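Local coordinates for protein CsuE (Acinetobacter baumannii, PDB 6FJY) that forms the tip adhesion subunit of the archaic chaperone-usher Csu pili and so probably mediates the attachment from which biofilms develop, at residues 40-45 / 90-95; 44-49 / 134-139. All coordinates share one frame; numbering follows the deposited sequence.

Interaction 1 (40-45 / 90-95); sequences LALANM and SFTLVN
Met45 leaves the backbone with CG anti to its own N (chi1 -171°) and then bends at chi2 (79°), so the thioether folds back across Phe91 instead of running straight on. The ring itself comes from a side chain whose CG is anti to the carbonyl carbon and beside the backbone N, a torsion that brings it up against 40-45. The two side chains cross at about a right angle. CB of Met45 sits over the ring face, 4.3 Å from the centroid of Phe91 and only 15° off the normal, a good CH-pi contact. SD of Met45 meets the same ring obliquely, 3.9 Å from the Phe91 centroid, with CE1 of Phe91 its nearest atom at 3.4 Å; this is a Met-aromatic contact. Beyond the sulfur, CE ends beside the backbone of Ser90, while the carbonyl oxygen of Ala43 lies in the ring plane at the edge, 3.8 Å from CE2 of Phe91. Both segments are loops of the Ig-like beta sandwich: 40-45 leads into strand 47-54, whereas the loop 90-95 follows strand 85-87, well away from the centre of the chain. Phe91, Leu40 and Leu42 are exposed, consistent with a tip adhesin. The second loop is shaped by an ST turn in which Thr92 N donates to OG of Ser90 (3.1 Å), followed by a short 3-10 segment from Leu93. At the other end of the contact Leu42, also with CG beside its backbone N, lays CD2 against O of Phe91 (3.2 Å) and crosses Val94 obliquely, CD2 of Leu42 lying 3.8 Å from CG2 of Val94. Leu40 slides past that same methyl in the opposite direction, while Val94, which is buried, also packs on Phe38.

Interaction 2 (44-49 / 134-139); sequences NMTYLK and SVPAVA
Thr46 packs on both Val135 and Pro136, at the point where the chain enters strand 47-54. Its CB stands 4.2 Å from CD of Pro136, and there the side chain forks. OG1, beside the backbone N, meets the CD-CG end of the proline ring, 3.5 Å from CD of Pro136. CG2, anti to the backbone N, lies alongside Val135 and touches both its methyls, the nearer being CG2 of Val135 at 4.0 Å. Next along the chain, Tyr47 and Ser134 make an antiparallel hydrogen-bonded pair, where the start of strand 47-54 meets the end of strand 119-136 in the Ig-like beta sandwich. Ser134 N donates to O of Tyr47 at 2.9 Å and nearly straight (165°), whereas Tyr47 N donates to O of Ser134 at 3.2 Å with a more bent 147°. On the Tyr47 side, CG of Met45 sits over the centre of the tyrosine ring, 3.8 Å above its plane. Ser134 is buried, and its OG bonds to both Arg154 and Glu148; Arg154 also reaches O of Met45. Two opposite charges thus meet at one hydroxyl, which probably fixes its rotation and polarises it.

The centres of interactions 1 and 2 are about 7 Å apart, and both start from the same part of the chain, sharing Asn44 and Met45. In sequence order the loop 40-45 runs into strand 47-54, the loop 90-95 comes next, and 134-139, which begins on the end of strand 119-136, follows last. Strand 47-54 lies between strands 85-87 and 119-136, pairing antiparallel with each. Ser90 O and Thr46 N, 3.0 Å apart in a probable hydrogen bond, join the two contacts, and Val94 packs on both Thr46 and Val135. The exposed loop pair of interaction 1 therefore stands directly on the paired strand ends of interaction 2, consistent with hydrophobic loops held out from an adhesin's beta sandwich.

Interaction 1 (40-45 / 90-95)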
# COMPACT_ATOMS: atom_id res chain seq x y z
N LEU D 40 -24.45 -29.93 -4.66
CA LEU D 40 -23.55 -30.37 -3.61
C LEU D 40 -23.89 -31.75 -3.11
O LEU D 40 -23.46 -32.13 -2.01
CB LEU D 40 -23.55 -29.39 -2.45
CG LEU D 40 -22.72 -28.14 -2.70
CD1 LEU D 40 -22.81 -27.21 -1.52
CD2 LEU D 40 -21.28 -28.51 -2.99
N ALA D 41 -24.67 -32.52 -3.88
CA ALA D 41 -25.09 -33.83 -3.41
C ALA D 41 -23.94 -34.83 -3.43
O ALA D 41 -23.95 -35.80 -2.66
CB ALA D 41 -26.24 -34.34 -4.27
N LEU D 42 -22.95 -34.61 -4.30
CA LEU D 42 -21.81 -35.49 -4.54
C LEU D 42 -22.23 -36.84 -5.12
O LEU D 42 -21.43 -37.78 -5.13
CB LEU D 42 -20.97 -35.69 -3.27
CG LEU D 42 -20.60 -34.39 -2.52
CD1 LEU D 42 -19.55 -34.66 -1.43
CD2 LEU D 42 -20.15 -33.29 -3.45
N ALA D 43 -23.46 -36.94 -5.61
CA ALA D 43 -23.96 -38.20 -6.14
C ALA D 43 -23.52 -38.45 -7.57
O ALA D 43 -23.54 -39.60 -8.02
CB ALA D 43 -25.49 -38.24 -6.07
N ASN D 44 -23.13 -37.41 -8.28
CA ASN D 44 -22.79 -37.51 -9.69
C ASN D 44 -21.45 -36.84 -9.91
O ASN D 44 -21.19 -35.74 -9.41
CB ASN D 44 -23.88 -36.88 -10.58
CG ASN D 44 -25.21 -37.58 -10.45
OD1 ASN D 44 -25.28 -38.81 -10.44
ND2 ASN D 44 -26.28 -36.81 -10.33
N MET D 45 -20.60 -37.52 -10.66
CA MET D 45 -19.25 -37.04 -10.93
C MET D 45 -19.28 -35.65 -11.54
O MET D 45 -20.11 -35.35 -12.40
CB MET D 45 -18.55 -38.01 -11.89
CG MET D 45 -17.08 -37.75 -12.08
SD MET D 45 -16.11 -38.38 -10.73
CE MET D 45 -14.60 -38.67 -11.62
N SER D 90 -13.75 -35.25 -10.10
CA SER D 90 -14.02 -35.96 -8.87
C SER D 90 -15.46 -35.69 -8.48
O SER D 90 -16.13 -34.83 -9.07
CB SER D 90 -13.08 -35.54 -7.73
OG SER D 90 -13.56 -34.36 -7.12
N PHE D 91 -15.93 -36.44 -7.49
CA PHE D 91 -17.28 -36.22 -6.98
C PHE D 91 -17.36 -34.99 -6.09
O PHE D 91 -18.47 -34.51 -5.83
CB PHE D 91 -17.76 -37.46 -6.23
CG PHE D 91 -18.11 -38.61 -7.13
CD1 PHE D 91 -17.13 -39.46 -7.60
CD2 PHE D 91 -19.42 -38.84 -7.49
CE1 PHE D 91 -17.46 -40.53 -8.43
CE2 PHE D 91 -19.75 -39.90 -8.31
CZ PHE D 91 -18.76 -40.74 -8.78
N THR D 92 -16.22 -34.48 -5.62
CA THR D 92 -16.15 -33.39 -4.65
C THR D 92 -15.63 -32.10 -5.26
O THR D 92 -15.52 -31.09 -4.55
CB THR D 92 -15.23 -33.78 -3.48
OG1 THR D 92 -13.86 -33.65 -3.88
CG2 THR D 92 -15.48 -35.22 -3.04
N LEU D 93 -15.31 -32.09 -6.56
CA LEU D 93 -14.77 -30.92 -7.23
C LEU D 93 -15.66 -29.70 -7.11
O LEU D 93 -15.16 -28.56 -7.17
CB LEU D 93 -14.55 -31.24 -8.70
CG LEU D 93 -13.90 -30.16 -9.55
CD1 LEU D 93 -12.59 -29.71 -8.91
CD2 LEU D 93 -13.65 -30.71 -10.93
N VAL D 94 -16.97 -29.90 -6.93
CA VAL D 94 -17.90 -28.78 -6.88
C VAL D 94 -17.60 -27.87 -5.71
O VAL D 94 -17.89 -26.67 -5.77
CB VAL D 94 -19.35 -29.30 -6.85
CG1 VAL D 94 -19.89 -29.47 -8.27
CG2 VAL D 94 -19.44 -30.60 -6.08
N ASN D 95 -17.01 -28.39 -4.63
CA ASN D 95 -16.81 -27.49 -3.50
C ASN D 95 -15.53 -26.65 -3.62
O ASN D 95 -15.19 -25.93 -2.67
CB ASN D 95 -16.89 -28.25 -2.17
CG ASN D 95 -15.85 -29.31 -2.02
OD1 ASN D 95 -14.70 -29.15 -2.44
ND2 ASN D 95 -16.23 -30.41 -1.41

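Interaction 2 (44-49 / 134-139)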
# COMPACT_ATOMS: atom_id res chain seq x y z
N ASN D 44 -23.13 -37.41 -8.28
CA ASN D 44 -22.79 -37.51 -9.69
C ASN D 44 -21.45 -36.84 -9.91
O ASN D 44 -21.19 -35.74 -9.41
CB ASN D 44 -23.88 -36.88 -10.58
CG ASN D 44 -25.21 -37.58 -10.45
OD1 ASN D 44 -25.28 -38.81 -10.44
ND2 ASN D 44 -26.28 -36.81 -10.33
N MET D 45 -20.60 -37.52 -10.66
CA MET D 45 -19.25 -37.04 -10.93
C MET D 45 -19.28 -35.65 -11.54
O MET D 45 -20.11 -35.35 -12.40
CB MET D 45 -18.55 -38.01 -11.89
CG MET D 45 -17.08 -37.75 -12.08
SD MET D 45 -16.11 -38.38 -10.73
CE MET D 45 -14.60 -38.67 -11.62
N THR D 46 -18.37 -34.81 -11.09
CA THR D 46 -18.14 -33.53 -11.75
C THR D 46 -16.95 -33.72 -12.68
O THR D 46 -15.81 -33.86 -12.23
CB THR D 46 -17.87 -32.42 -10.73
OG1 THR D 46 -18.92 -32.40 -9.75
CG2 THR D 46 -17.77 -31.08 -11.44
N TYR D 47 -17.22 -33.76 -13.99
CA TYR D 47 -16.14 -33.87 -14.96
C TYR D 47 -15.60 -32.49 -15.27
O TYR D 47 -16.37 -31.55 -15.53
CB TYR D 47 -16.61 -34.55 -16.24
CG TYR D 47 -17.05 -35.98 -16.07
CD1 TYR D 47 -16.14 -37.02 -16.07
CD2 TYR D 47 -18.39 -36.29 -15.92
CE1 TYR D 47 -16.55 -38.34 -15.91
CE2 TYR D 47 -18.82 -37.59 -15.78
CZ TYR D 47 -17.90 -38.62 -15.77
OH TYR D 47 -18.34 -39.91 -15.62
N LEU D 48 -14.28 -32.36 -15.23
CA LEU D 48 -13.62 -31.11 -15.57
C LEU D 48 -12.16 -31.40 -15.88
O LEU D 48 -11.43 -31.91 -15.03
CB LEU D 48 -13.72 -30.11 -14.43
CG LEU D 48 -13.46 -28.64 -14.80
CD1 LEU D 48 -14.24 -27.73 -13.88
CD2 LEU D 48 -11.98 -28.31 -14.75
N LYS D 49 -11.75 -31.09 -17.11
CA LYS D 49 -10.35 -30.99 -17.49
C LYS D 49 -10.15 -29.66 -18.20
O LYS D 49 -11.09 -29.12 -18.79
CB LYS D 49 -9.90 -32.18 -18.37
CG LYS D 49 -10.07 -31.99 -19.87
CD LYS D 49 -9.56 -33.23 -20.65
CE LYS D 49 -9.62 -33.01 -22.16
NZ LYS D 49 -9.33 -34.24 -22.97
N SER D 134 -18.63 -30.92 -17.22
CA SER D 134 -20.01 -31.37 -17.07
C SER D 134 -20.31 -31.40 -15.58
O SER D 134 -19.94 -32.36 -14.88
CB SER D 134 -20.24 -32.73 -17.71
OG SER D 134 -21.59 -33.12 -17.53
N VAL D 135 -20.99 -30.37 -15.10
CA VAL D 135 -21.20 -30.13 -13.68
C VAL D 135 -22.65 -30.43 -13.34
O VAL D 135 -23.55 -29.93 -14.02
CB VAL D 135 -20.85 -28.68 -13.29
CG1 VAL D 135 -20.91 -28.52 -11.77
CG2 VAL D 135 -19.47 -28.32 -13.83
N PRO D 136 -22.92 -31.23 -12.30
CA PRO D 136 -24.30 -31.47 -11.90
C PRO D 136 -24.93 -30.23 -11.30
O PRO D 136 -24.28 -29.44 -10.61
CB PRO D 136 -24.18 -32.60 -10.87
CG PRO D 136 -22.78 -32.48 -10.35
CD PRO D 136 -21.95 -31.97 -11.48
N ALA D 137 -26.22 -30.06 -11.58
CA ALA D 137 -27.00 -28.91 -11.15
C ALA D 137 -27.85 -29.26 -9.94
O ALA D 137 -28.16 -30.43 -9.68
CB ALA D 137 -27.90 -28.42 -12.29
N VAL D 138 -28.23 -28.23 -9.18
CA VAL D 138 -29.15 -28.45 -8.08
C VAL D 138 -30.46 -29.01 -8.63
O VAL D 138 -30.84 -28.74 -9.78
CB VAL D 138 -29.40 -27.17 -7.26
CG1 VAL D 138 -28.24 -26.90 -6.35
CG2 VAL D 138 -29.65 -25.97 -8.17
N ALA D 139 -31.14 -29.81 -7.82
CA ALA D 139 -32.38 -30.45 -8.23
C ALA D 139 -33.48 -29.44 -8.55
O ALA D 139 -34.39 -29.77 -9.32
CB ALA D 139 -32.85 -31.41 -7.13